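Local coordinates for protein purine nucleoside phosphorylase YlmD (Geobacillus stearothermophilus, PDB 6T0Y) that phosphorolyses adenosine, inosine and S-methyl-5'-thioadenosine to the free base and the corresponding (methylthio)ribose 1-phosphate, and also deaminates adenosine, using a catalytic zinc ion, at residues A[29-34]-A[246-251]; A[43-48]-A[263-268]; A[121-126]-A[141-146]; A[176-181]-A[240-245]. All coordinates share one frame; numbering follows the deposited sequence.

Contact 1: residues A[29-34]-A[246-251]. With ZN (zinc ion), chain B.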
loop_
_atom_site.group_PDB
_atom_site.type_symbol
_atom_site.label_atom_id
_atom_site.label_comp_id
_atom_site.label_asym_id
_atom_site.label_seq_id
_atom_site.Cartn_x
_atom_site.Cartn_y
_atom_site.Cartn_z
ATOM N N THR A 29 -9.511 2.230 -1.206
ATOM C CA THR A 29 -10.609 3.130 -1.476
ATOM C C THR A 29 -10.392 3.865 -2.794
ATOM O O THR A 29 -9.280 3.968 -3.320
ATOM C CB THR A 29 -10.810 4.117 -0.317
ATOM O OG1 THR A 29 -9.654 4.914 -0.111
ATOM C CG2 THR A 29 -11.159 3.448 0.983
ATOM N N THR A 30 -11.484 4.403 -3.323
ATOM C CA THR A 30 -11.457 5.357 -4.427
ATOM C C THR A 30 -11.847 6.731 -3.886
ATOM O O THR A 30 -12.160 6.894 -2.719
ATOM C CB THR A 30 -12.392 4.924 -5.543
ATOM O OG1 THR A 30 -13.716 5.120 -5.041
ATOM C CG2 THR A 30 -12.111 3.507 -5.988
ATOM N N LYS A 31 -11.778 7.736 -4.741
ATOM C CA LYS A 31 -11.844 9.113 -4.256
ATOM C C LYS A 31 -13.257 9.616 -3.980
ATOM O O LYS A 31 -13.405 10.725 -3.457
ATOM C CB LYS A 31 -11.142 10.053 -5.235
ATOM C CG LYS A 31 -11.877 10.189 -6.541
ATOM C CD LYS A 31 -11.022 10.627 -7.720
ATOM C CE LYS A 31 -10.243 11.863 -7.461
ATOM N NZ LYS A 31 -9.712 12.459 -8.778
ATOM N N HIS A 32 -14.283 8.829 -4.267
ATOM C CA HIS A 32 -15.656 9.309 -4.193
ATOM C C HIS A 32 -16.405 8.788 -2.976
ATOM O O HIS A 32 -16.110 7.721 -2.437
ATOM C CB HIS A 32 -16.402 8.951 -5.472
ATOM C CG HIS A 32 -15.787 9.577 -6.672
ATOM N ND1 HIS A 32 -15.771 10.942 -6.869
ATOM C CD2 HIS A 32 -15.104 9.037 -7.708
ATOM C CE1 HIS A 32 -15.104 11.213 -7.977
ATOM N NE2 HIS A 32 -14.729 10.072 -8.526
ATOM N N GLY A 33 -17.395 9.572 -2.561
ATOM C CA GLY A 33 -18.291 9.178 -1.505
ATOM C C GLY A 33 -18.048 9.829 -0.172
ATOM O O GLY A 33 -18.682 9.425 0.813
ATOM N N GLY A 34 -17.153 10.813 -0.099
ATOM C CA GLY A 34 -16.762 11.406 1.153
ATOM C C GLY A 34 -17.266 12.816 1.368
ATOM O O GLY A 34 -18.188 13.297 0.708
ATOM N N CYS A 246 -3.218 7.879 -14.322
ATOM C CA CYS A 246 -4.094 7.721 -15.484
ATOM C C CYS A 246 -5.572 7.662 -15.104
ATOM O O CYS A 246 -6.414 8.206 -15.821
ATOM C CB CYS A 246 -3.737 6.442 -16.243
ATOM S SG CYS A 246 -2.218 6.490 -17.201
ATOM N N GLU A 247 -5.922 6.958 -14.027
ATOM C CA GLU A 247 -7.320 6.673 -13.686
ATOM C C GLU A 247 -7.826 7.776 -12.758
ATOM O O GLU A 247 -8.149 7.572 -11.585
ATOM C CB GLU A 247 -7.457 5.267 -13.102
ATOM C CG GLU A 247 -6.975 4.206 -14.097
ATOM C CD GLU A 247 -7.292 2.750 -13.755
ATOM O OE1 GLU A 247 -8.093 2.454 -12.844
ATOM O OE2 GLU A 247 -6.732 1.876 -14.447
ATOM N N GLU A 248 -7.896 8.978 -13.342
ATOM C CA GLU A 248 -8.249 10.179 -12.589
ATOM C C GLU A 248 -9.661 10.126 -12.035
ATOM O O GLU A 248 -9.961 10.815 -11.057
ATOM C CB GLU A 248 -8.082 11.408 -13.481
ATOM C CG GLU A 248 -8.415 12.732 -12.812
ATOM C CD GLU A 248 -8.193 13.930 -13.735
ATOM O OE1 GLU A 248 -8.406 15.079 -13.285
ATOM O OE2 GLU A 248 -7.808 13.722 -14.908
ATOM N N ALA A 249 -10.559 9.359 -12.655
ATOM C CA ALA A 249 -11.916 9.265 -12.139
ATOM C C ALA A 249 -12.006 8.433 -10.876
ATOM O O ALA A 249 -13.054 8.446 -10.215
ATOM C CB ALA A 249 -12.843 8.646 -13.182
ATOM N N LEU A 250 -10.956 7.693 -10.548
ATOM C CA LEU A 250 -10.963 6.849 -9.372
ATOM C C LEU A 250 -9.995 7.298 -8.302
ATOM O O LEU A 250 -10.280 7.088 -7.121
ATOM C CB LEU A 250 -10.582 5.410 -9.730
ATOM C CG LEU A 250 -11.616 4.574 -10.455
ATOM C CD1 LEU A 250 -11.067 3.167 -10.652
ATOM C CD2 LEU A 250 -12.937 4.543 -9.709
ATOM N N PHE A 251 -8.872 7.912 -8.661
ATOM C CA PHE A 251 -7.782 8.051 -7.723
ATOM C C PHE A 251 -7.263 9.471 -7.601
ATOM O O PHE A 251 -7.185 10.220 -8.581
ATOM C CB PHE A 251 -6.630 7.173 -8.128
ATOM C CG PHE A 251 -6.974 5.721 -8.194
ATOM C CD1 PHE A 251 -6.805 5.028 -9.378
ATOM C CD2 PHE A 251 -7.442 5.033 -7.085
ATOM C CE1 PHE A 251 -7.096 3.689 -9.461
ATOM C CE2 PHE A 251 -7.732 3.666 -7.167
ATOM C CZ PHE A 251 -7.561 3.008 -8.369
HETATM ZN ZN ZN B . -0.281 6.372 -15.961
#
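Lys31 holds the 246-251 loop with both its backbone and its ammonium group. Its N donates to Leu250 O in a bent bond of 2.9 Å, while NZ meets Glu248 O at 2.8 Å, approaching nearly end-on to that carbonyl, and keeps a weaker hold on Phe251 O. Because CG sits between the backbone N and the carbonyl carbon (chi1 69°) and the chain bends at chi3, the methylenes run along the loop backbone before NZ arrives. Next to it, His32 NE2 donates to Ala249 O at 2.9 Å; the acceptor lies in the ring plane, and Lys31 CG rests on one face near the rim. Thr30 adds an apolar touch, CG2 to Leu250 CD2 at 3.9 Å. A methionine in place of Lys31 would probably leave Glu248 O without its charged partner and the loop freer to shift. Further out, Glu247 O accepts from both Leu250 N and Phe251 N, consistent with the way the carbonyls of Glu248 to Leu250, and weakly Phe251, face 29-34, and Cys246 ties its start to zinc with Cys183, Cys184 and Cys243. Segment 29-34 leaves strand 25-29, which pairs with strand 264-269, and Thr30 and Phe251 both pack on Leu14 of strand 13-16.

Contact 2: residues A[43-48]-A[263-268]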
loop_
_atom_site.group_PDB
_atom_site.type_symbol
_atom_site.label_atom_id
_atom_site.label_comp_id
_atom_site.label_asym_id
_atom_site.label_seq_id
_atom_site.Cartn_x
_atom_site.Cartn_y
_atom_site.Cartn_z
ATOM N N LEU A 43 -13.339 11.561 -0.781
ATOM C CA LEU A 43 -13.055 10.557 0.241
ATOM C C LEU A 43 -11.565 10.543 0.584
ATOM O O LEU A 43 -10.866 9.544 0.442
ATOM C CB LEU A 43 -13.553 9.193 -0.210
ATOM C CG LEU A 43 -13.722 8.144 0.893
ATOM C CD1 LEU A 43 -14.941 8.393 1.779
ATOM C CD2 LEU A 43 -13.783 6.756 0.279
ATOM N N ASN A 44 -11.081 11.691 1.039
ATOM C CA ASN A 44 -9.705 11.790 1.499
ATOM C C ASN A 44 -9.558 11.094 2.837
ATOM O O ASN A 44 -10.199 11.460 3.824
ATOM C CB ASN A 44 -9.264 13.231 1.648
ATOM C CG ASN A 44 -7.914 13.315 2.276
ATOM O OD1 ASN A 44 -7.056 12.479 2.031
ATOM N ND2 ASN A 44 -7.714 14.308 3.112
ATOM N N MET A 45 -8.698 10.103 2.871
ATOM C CA MET A 45 -8.461 9.333 4.076
ATOM C C MET A 45 -7.235 9.773 4.847
ATOM O O MET A 45 -6.966 9.222 5.902
ATOM C CB MET A 45 -8.333 7.854 3.705
ATOM C CG MET A 45 -9.546 7.318 2.967
ATOM S SD MET A 45 -11.063 7.466 3.958
ATOM C CE MET A 45 -11.234 5.795 4.638
ATOM N N GLY A 46 -6.442 10.711 4.308
ATOM C CA GLY A 46 -5.180 11.081 4.912
ATOM C C GLY A 46 -5.341 12.206 5.915
ATOM O O GLY A 46 -5.902 13.253 5.596
ATOM N N LEU A 47 -4.839 11.984 7.128
ATOM C CA LEU A 47 -4.848 12.965 8.214
ATOM C C LEU A 47 -3.647 13.904 8.181
ATOM O O LEU A 47 -3.601 14.867 8.961
ATOM C CB LEU A 47 -4.867 12.249 9.578
ATOM C CG LEU A 47 -6.168 11.536 9.943
ATOM C CD1 LEU A 47 -6.010 10.617 11.137
ATOM C CD2 LEU A 47 -7.257 12.567 10.190
ATOM N N HIS A 48 -2.704 13.669 7.282
ATOM C CA HIS A 48 -1.411 14.324 7.255
ATOM C C HIS A 48 -1.198 15.167 6.009
ATOM O O HIS A 48 -0.050 15.411 5.637
ATOM C CB HIS A 48 -0.340 13.225 7.280
ATOM C CG HIS A 48 -0.414 12.291 6.086
ATOM N ND1 HIS A 48 -1.551 11.572 5.723
ATOM C CD2 HIS A 48 0.516 11.997 5.146
ATOM C CE1 HIS A 48 -1.313 10.903 4.616
ATOM N NE2 HIS A 48 -0.054 11.103 4.268
ATOM N N ARG A 263 -5.730 11.240 -0.158
ATOM C CA ARG A 263 -5.124 9.928 -0.082
ATOM C C ARG A 263 -6.216 8.874 -0.077
ATOM O O ARG A 263 -7.239 9.017 0.600
ATOM C CB ARG A 263 -4.314 9.755 1.178
ATOM C CG ARG A 263 -3.128 10.684 1.260
ATOM C CD ARG A 263 -2.065 10.375 0.257
ATOM N NE ARG A 263 -0.915 11.250 0.409
ATOM C CZ ARG A 263 -0.764 12.402 -0.214
ATOM N NH1 ARG A 263 -1.668 12.874 -1.044
ATOM N NH2 ARG A 263 0.333 13.098 -0.016
ATOM N N MET A 264 -5.989 7.812 -0.828
ATOM C CA MET A 264 -6.758 6.590 -0.673
ATOM C C MET A 264 -6.213 5.812 0.517
ATOM O O MET A 264 -5.062 5.968 0.906
ATOM C CB MET A 264 -6.627 5.716 -1.917
ATOM C CG MET A 264 -7.192 6.316 -3.171
ATOM S SD MET A 264 -6.101 7.390 -4.115
ATOM C CE MET A 264 -4.857 6.252 -4.750
ATOM N N LEU A 265 -7.058 4.966 1.085
ATOM C CA LEU A 265 -6.645 4.050 2.133
ATOM C C LEU A 265 -6.558 2.647 1.557
ATOM O O LEU A 265 -7.522 2.151 0.978
ATOM C CB LEU A 265 -7.657 4.049 3.273
ATOM C CG LEU A 265 -7.131 3.411 4.550
ATOM C CD1 LEU A 265 -6.266 4.440 5.280
ATOM C CD2 LEU A 265 -8.225 2.869 5.409
ATOM N N ALA A 266 -5.398 2.026 1.716
ATOM C CA ALA A 266 -5.225 0.595 1.528
ATOM C C ALA A 266 -5.432 -0.050 2.881
ATOM O O ALA A 266 -4.976 0.454 3.908
ATOM C CB ALA A 266 -3.813 0.270 1.050
ATOM N N PHE A 267 -6.090 -1.200 2.892
ATOM C CA PHE A 267 -6.422 -1.831 4.154
ATOM C C PHE A 267 -6.404 -3.344 4.005
ATOM O O PHE A 267 -6.679 -3.888 2.935
ATOM C CB PHE A 267 -7.773 -1.348 4.687
ATOM C CG PHE A 267 -8.910 -1.488 3.706
ATOM C CD1 PHE A 267 -9.651 -2.659 3.605
ATOM C CD2 PHE A 267 -9.211 -0.434 2.859
ATOM C CE1 PHE A 267 -10.671 -2.746 2.681
ATOM C CE2 PHE A 267 -10.223 -0.527 1.952
ATOM C CZ PHE A 267 -10.949 -1.671 1.858
ATOM N N ILE A 268 -6.073 -4.021 5.099
ATOM C CA ILE A 268 -6.146 -5.468 5.179
ATOM C C ILE A 268 -6.328 -5.866 6.634
ATOM O O ILE A 268 -5.671 -5.337 7.531
ATOM C CB ILE A 268 -4.917 -6.145 4.533
ATOM C CG1 ILE A 268 -5.139 -7.653 4.411
ATOM C CG2 ILE A 268 -3.632 -5.808 5.274
ATOM C CD1 ILE A 268 -4.202 -8.358 3.495
#
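Asn44 carries its CG anti to the backbone N (chi1 173°), which swings the amide across to the residue just ahead of strand 264-269, where OD1 accepts from Arg263 N at 2.8 Å. Arg263 keeps CG anti to its carbonyl carbon (chi1 -64°), beside the His48 ring. Asn44 OD1 is gripped twice: Gly46 N reaches it at 2.9 Å, from the other face of the amide plane, and so closes an Asx turn. With the turn set, Met45 N points straight at Arg263 O, 2.9 Å away and in the carbonyl plane. Both backbone polar atoms of Arg263 are therefore fixed by this one loop. Gly46 fits the tight spot beside the arginine, since a beta carbon there would run into Arg263 CG. The side chains of His48 and Arg263 cross at about a right angle, His48 CE1 lying 3.8 Å from Arg263 CG, with ring and guanidinium planes 85° apart. Both residues, with Leu47, bind inosine, so the contact probably forms part of the nucleoside site, close to the catalytic zinc. Behind it, Met45 CG packs on Leu265 CB at 3.8 Å. Asn44 ND2 is hydrogen-bonded to Asp51 OD2, and Leu63 of helix 53-67 touches both Met45 and Leu265; the loop thus packs against both that helix and strand 264-269, itself flanked by strands 25-29 and 118-123.

Contact 3: residues A[121-126]-A[141-146]. With ZN (zinc ion), chain C.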
loop_
_atom_site.group_PDB
_atom_site.type_symbol
_atom_site.label_atom_id
_atom_site.label_comp_id
_atom_site.label_asym_id
_atom_site.label_seq_id
_atom_site.Cartn_x
_atom_site.Cartn_y
_atom_site.Cartn_z
ATOM N N LEU A 121 -3.116 2.042 5.613
ATOM C CA LEU A 121 -2.055 2.906 5.130
ATOM C C LEU A 121 -2.583 3.761 3.980
ATOM O O LEU A 121 -3.471 3.354 3.241
ATOM C CB LEU A 121 -0.833 2.108 4.687
ATOM C CG LEU A 121 0.126 1.663 5.799
ATOM C CD1 LEU A 121 -0.387 0.543 6.670
ATOM C CD2 LEU A 121 1.430 1.260 5.164
ATOM N N CYS A 122 -2.022 4.959 3.821
ATOM C CA CYS A 122 -2.498 5.948 2.872
ATOM C C CYS A 122 -1.615 6.039 1.636
ATOM O O CYS A 122 -0.394 5.941 1.721
ATOM C CB CYS A 122 -2.540 7.327 3.524
ATOM S SG CYS A 122 -3.871 7.507 4.756
ATOM N N PHE A 123 -2.250 6.272 0.486
ATOM C CA PHE A 123 -1.599 6.220 -0.810
ATOM C C PHE A 123 -2.171 7.232 -1.790
ATOM O O PHE A 123 -3.374 7.458 -1.825
ATOM C CB PHE A 123 -1.818 4.831 -1.430
ATOM C CG PHE A 123 -1.073 3.772 -0.712
ATOM C CD1 PHE A 123 0.238 3.508 -1.057
ATOM C CD2 PHE A 123 -1.619 3.120 0.382
ATOM C CE1 PHE A 123 0.990 2.591 -0.365
ATOM C CE2 PHE A 123 -0.865 2.182 1.074
ATOM C CZ PHE A 123 0.449 1.944 0.707
ATOM N N ALA A 124 -1.303 7.755 -2.663
ATOM C CA ALA A 124 -1.720 8.519 -3.845
ATOM C C ALA A 124 -0.601 8.530 -4.883
ATOM O O ALA A 124 -0.155 9.604 -5.297
ATOM C CB ALA A 124 -2.086 9.952 -3.496
ATOM N N ASP A 125 -0.111 7.340 -5.231
ATOM C CA ASP A 125 0.871 7.053 -6.275
ATOM C C ASP A 125 1.887 5.998 -5.842
ATOM O O ASP A 125 2.352 5.200 -6.654
ATOM C CB ASP A 125 1.729 8.240 -6.716
ATOM C CG ASP A 125 1.049 9.193 -7.695
ATOM O OD1 ASP A 125 1.624 10.285 -7.885
ATOM O OD2 ASP A 125 -0.023 8.900 -8.279
ATOM N N CYS A 126 2.277 5.993 -4.568
ATOM C CA CYS A 126 3.239 5.016 -4.094
ATOM C C CYS A 126 2.621 3.621 -4.093
ATOM O O CYS A 126 1.415 3.454 -4.134
ATOM C CB CYS A 126 3.710 5.412 -2.695
ATOM S SG CYS A 126 4.735 6.898 -2.617
ATOM N N LEU A 141 0.882 -5.099 5.230
ATOM C CA LEU A 141 0.691 -4.013 4.284
ATOM C C LEU A 141 1.879 -3.076 4.370
ATOM O O LEU A 141 2.268 -2.656 5.458
ATOM C CB LEU A 141 -0.621 -3.288 4.612
ATOM C CG LEU A 141 -1.063 -2.158 3.693
ATOM C CD1 LEU A 141 -1.153 -2.574 2.248
ATOM C CD2 LEU A 141 -2.400 -1.628 4.201
ATOM N N ALA A 142 2.463 -2.768 3.226
ATOM C CA ALA A 142 3.617 -1.895 3.153
ATOM C C ALA A 142 3.398 -0.807 2.112
ATOM O O ALA A 142 2.706 -1.001 1.116
ATOM C CB ALA A 142 4.879 -2.670 2.795
ATOM N N HIS A 143 4.016 0.327 2.371
ATOM C CA HIS A 143 4.003 1.519 1.532
ATOM C C HIS A 143 5.382 1.659 0.913
ATOM O O HIS A 143 6.366 1.865 1.619
ATOM C CB HIS A 143 3.628 2.692 2.453
ATOM C CG HIS A 143 3.984 4.056 1.952
ATOM N ND1 HIS A 143 4.989 4.816 2.519
ATOM C CD2 HIS A 143 3.382 4.853 1.041
ATOM C CE1 HIS A 143 5.041 5.988 1.916
ATOM N NE2 HIS A 143 4.091 6.029 0.996
ATOM N N ALA A 144 5.457 1.565 -0.409
ATOM C CA ALA A 144 6.727 1.615 -1.127
ATOM C C ALA A 144 6.713 2.664 -2.243
ATOM O O ALA A 144 6.269 2.388 -3.355
ATOM C CB ALA A 144 7.049 0.225 -1.669
ATOM N N GLY A 145 7.230 3.859 -1.966
ATOM C CA GLY A 145 7.680 4.754 -3.013
ATOM C C GLY A 145 9.096 4.391 -3.413
ATOM O O GLY A 145 9.600 3.322 -3.078
ATOM N N TRP A 146 9.768 5.294 -4.124
ATOM C CA TRP A 146 11.100 4.928 -4.587
ATOM C C TRP A 146 12.052 4.724 -3.419
ATOM O O TRP A 146 12.917 3.845 -3.457
ATOM C CB TRP A 146 11.637 5.926 -5.610
ATOM C CG TRP A 146 12.154 7.239 -5.107
ATOM C CD1 TRP A 146 11.486 8.431 -5.064
ATOM C CD2 TRP A 146 13.477 7.504 -4.633
ATOM N NE1 TRP A 146 12.312 9.413 -4.591
ATOM C CE2 TRP A 146 13.544 8.874 -4.326
ATOM C CE3 TRP A 146 14.611 6.717 -4.444
ATOM C CZ2 TRP A 146 14.699 9.472 -3.830
ATOM C CZ3 TRP A 146 15.766 7.323 -3.953
ATOM C CH2 TRP A 146 15.790 8.681 -3.641
HETATM ZN ZN ZN C . 4.268 7.592 -0.204
#
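A zinc ion rather than a hydrogen bond joins Cys126 and His143: Cys126 SG and His143 NE2 both bind it, the latter at 2.0 Å. The axes of 121-123 and 141-144, from strands of different sheets, pass 7.8 Å apart at 34°, so side chains do most of the joining; Cys126 lies in the loop just beyond the first. His143 holds CG anti to the backbone N (chi1 160°) and turns its edge to the face of Phe123 in an offset edge-to-face pair, planes at 61° and Phe123 CE1 3.6 Å from His143 CD2. Phe123 CZ also backs His143 CB. Cutting Phe123 back to an alanine would probably open a gap beside His143 CD2 and CB, leaving zinc and Asp108 to hold the ring without that support. Leu121 packs CD1 on Leu141 CD2 at 3.9 Å and CD2 on His143 CB at 3.8 Å. Gly145 CA lies 3.7 Å from Cys126 SG, where a beta carbon would clash with the sulfur. His143 ND1 is hydrogen-bonded to Asp108 OD2, which helps to fix the ring's rotation. With His81 as third ligand, the metal has one sulfur and two nitrogens from the protein, consistent with a catalytic zinc that can take up substrate.

Contact 4: residues A[176-181]-A[240-245]. With ZN (zinc ion), chain B.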
loop_
_atom_site.group_PDB
_atom_site.type_symbol
_atom_site.label_atom_id
_atom_site.label_comp_id
_atom_site.label_asym_id
_atom_site.label_seq_id
_atom_site.Cartn_x
_atom_site.Cartn_y
_atom_site.Cartn_z
ATOM N N ILE A 176 0.091 -6.459 -5.383
ATOM C CA ILE A 176 0.646 -5.135 -5.592
ATOM C C ILE A 176 -0.471 -4.300 -6.190
ATOM O O ILE A 176 -0.989 -4.621 -7.267
ATOM C CB ILE A 176 1.872 -5.201 -6.511
ATOM C CG1 ILE A 176 2.996 -5.949 -5.793
ATOM C CG2 ILE A 176 2.279 -3.810 -6.955
ATOM C CD1 ILE A 176 4.188 -6.294 -6.695
ATOM N N GLY A 177 -0.890 -3.279 -5.457
ATOM C CA GLY A 177 -2.075 -2.534 -5.813
ATOM C C GLY A 177 -1.838 -1.345 -6.721
ATOM O O GLY A 177 -0.725 -1.090 -7.188
ATOM N N PRO A 178 -2.913 -0.607 -6.994
ATOM C CA PRO A 178 -2.827 0.570 -7.871
ATOM C C PRO A 178 -1.782 1.560 -7.395
ATOM O O PRO A 178 -1.685 1.876 -6.211
ATOM C CB PRO A 178 -4.236 1.156 -7.796
ATOM C CG PRO A 178 -5.096 -0.044 -7.536
ATOM C CD PRO A 178 -4.302 -0.870 -6.582
ATOM N N ALA A 179 -1.019 2.083 -8.345
ATOM C CA ALA A 179 0.112 2.947 -8.064
ATOM C C ALA A 179 0.459 3.634 -9.372
ATOM O O ALA A 179 -0.095 3.318 -10.426
ATOM C CB ALA A 179 1.283 2.125 -7.521
ATOM N N ILE A 180 1.383 4.585 -9.311
ATOM C CA ILE A 180 1.728 5.298 -10.535
ATOM C C ILE A 180 2.539 4.379 -11.438
ATOM O O ILE A 180 3.445 3.672 -10.987
ATOM C CB ILE A 180 2.434 6.626 -10.222
ATOM C CG1 ILE A 180 2.523 7.476 -11.499
ATOM C CG2 ILE A 180 3.788 6.389 -9.595
ATOM C CD1 ILE A 180 2.883 8.887 -11.261
ATOM N N GLY A 181 2.185 4.359 -12.709
ATOM C CA GLY A 181 2.840 3.503 -13.673
ATOM C C GLY A 181 3.944 4.201 -14.437
ATOM O O GLY A 181 4.128 5.415 -14.338
ATOM N N SER A 240 -1.758 -5.330 -9.861
ATOM C CA SER A 240 -2.751 -4.492 -10.509
ATOM C C SER A 240 -2.128 -3.737 -11.678
ATOM O O SER A 240 -0.989 -3.276 -11.609
ATOM C CB SER A 240 -3.283 -3.483 -9.494
ATOM O OG SER A 240 -4.218 -2.610 -10.103
ATOM N N GLU A 241 -2.898 -3.567 -12.736
ATOM C CA GLU A 241 -2.474 -2.753 -13.864
ATOM C C GLU A 241 -3.000 -1.326 -13.783
ATOM O O GLU A 241 -2.747 -0.528 -14.694
ATOM C CB GLU A 241 -2.906 -3.422 -15.169
ATOM C CG GLU A 241 -2.113 -4.717 -15.449
ATOM C CD GLU A 241 -2.807 -5.676 -16.395
ATOM O OE1 GLU A 241 -2.586 -6.902 -16.265
ATOM O OE2 GLU A 241 -3.577 -5.208 -17.257
ATOM N N ARG A 242 -3.699 -0.978 -12.715
ATOM C CA ARG A 242 -4.262 0.357 -12.594
ATOM C C ARG A 242 -3.185 1.361 -12.209
ATOM O O ARG A 242 -2.435 1.142 -11.252
ATOM C CB ARG A 242 -5.354 0.366 -11.532
ATOM C CG ARG A 242 -6.517 -0.555 -11.811
ATOM C CD ARG A 242 -7.511 -0.535 -10.686
ATOM N NE ARG A 242 -8.671 -1.396 -10.875
ATOM C CZ ARG A 242 -9.804 -1.031 -11.460
ATOM N NH1 ARG A 242 -9.946 0.187 -11.953
ATOM N NH2 ARG A 242 -10.800 -1.898 -11.518
ATOM N N CYS A 243 -3.141 2.472 -12.950
ATOM C CA CYS A 243 -2.274 3.614 -12.684
ATOM C C CYS A 243 -3.082 4.721 -12.011
ATOM O O CYS A 243 -4.111 5.155 -12.539
ATOM C CB CYS A 243 -1.660 4.140 -13.987
ATOM S SG CYS A 243 -0.708 5.672 -13.808
ATOM N N THR A 244 -2.594 5.193 -10.866
ATOM C CA THR A 244 -3.300 6.217 -10.109
ATOM C C THR A 244 -3.330 7.553 -10.838
ATOM O O THR A 244 -4.283 8.318 -10.688
ATOM C CB THR A 244 -2.631 6.391 -8.747
ATOM O OG1 THR A 244 -1.216 6.481 -8.921
ATOM C CG2 THR A 244 -2.937 5.244 -7.855
ATOM N N SER A 245 -2.302 7.857 -11.622
ATOM C CA SER A 245 -2.313 9.092 -12.391
ATOM C C SER A 245 -3.248 8.997 -13.596
ATOM O O SER A 245 -4.030 9.917 -13.850
ATOM C CB SER A 245 -0.894 9.419 -12.831
ATOM O OG SER A 245 -0.919 10.410 -13.830
HETATM ZN ZN ZN B . -0.281 6.372 -15.961
#
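Segments 176-181 and 240-245 run alongside each other as irregular backbone, joined by a straight Ser240 N to Ile176 O bond of 2.8 Å (176° at the hydrogen) and by Thr244 N, which reaches Ala179 O at 3.2 Å from above the carbonyl plane. Between these, Ala179 N makes a weak bond to Arg242 O. Ser240 points its OG anti to the backbone N, where it accepts from Arg242 N at 3.1 Å and forms an ST turn; Asp4 is a further partner of the same hydroxyl. Pro178 and Arg242 lie side by side, pointing the same way, with their CB atoms 4.0 Å apart. Arg242 then extends so that NH2 bonds Phe6 O and NH1 forms a salt bridge with Glu247. Thr244 sets CG2 against the Ala179 peptide, 3.7 Å from Ala179 N, and its OG1 pairs with Asp125, whose backbone also bonds Ile180. Ile180 CD1 touches Ser245 CB at 4.1 Å. Cys243 holds SG anti to its N (chi1 174°), placing it 2.3 Å from the zinc and 3.4 Å from Gly181 N, whose N-H points at the sulfur at 161°. Such an N-H...S bond would be expected to draw off some of the thiolate's negative charge. Cys183, Cys184 and Cys246 complete the four-sulfur shell, and a zinc held wholly by cysteines fits the probably structural part assigned to it.

Contact 3 lies deepest, near the centre of the chain, and contact 1 is the most peripheral, with several exposed residues; contacts 2 and 4 are buried but farther out than contact 3. Contacts 2 and 3 share a sheet, since strands 264-269 and 118-123 pair through Met264 with Phe123 and Ala266 with Leu121, and together they bring nucleoside-binding residues beside the catalytic zinc. Contacts 1 and 4 each supply one cysteine, Cys246 and Cys243, to the other zinc and are tied by the Glu247-Arg242 salt bridge. Asp125 joins contact 3 to contact 4. Chemistry follows place: the catalytic zinc with aromatic and leucine packing at the centre; the four-cysteine zinc and carbonyls met by lysine and histidine toward the surface.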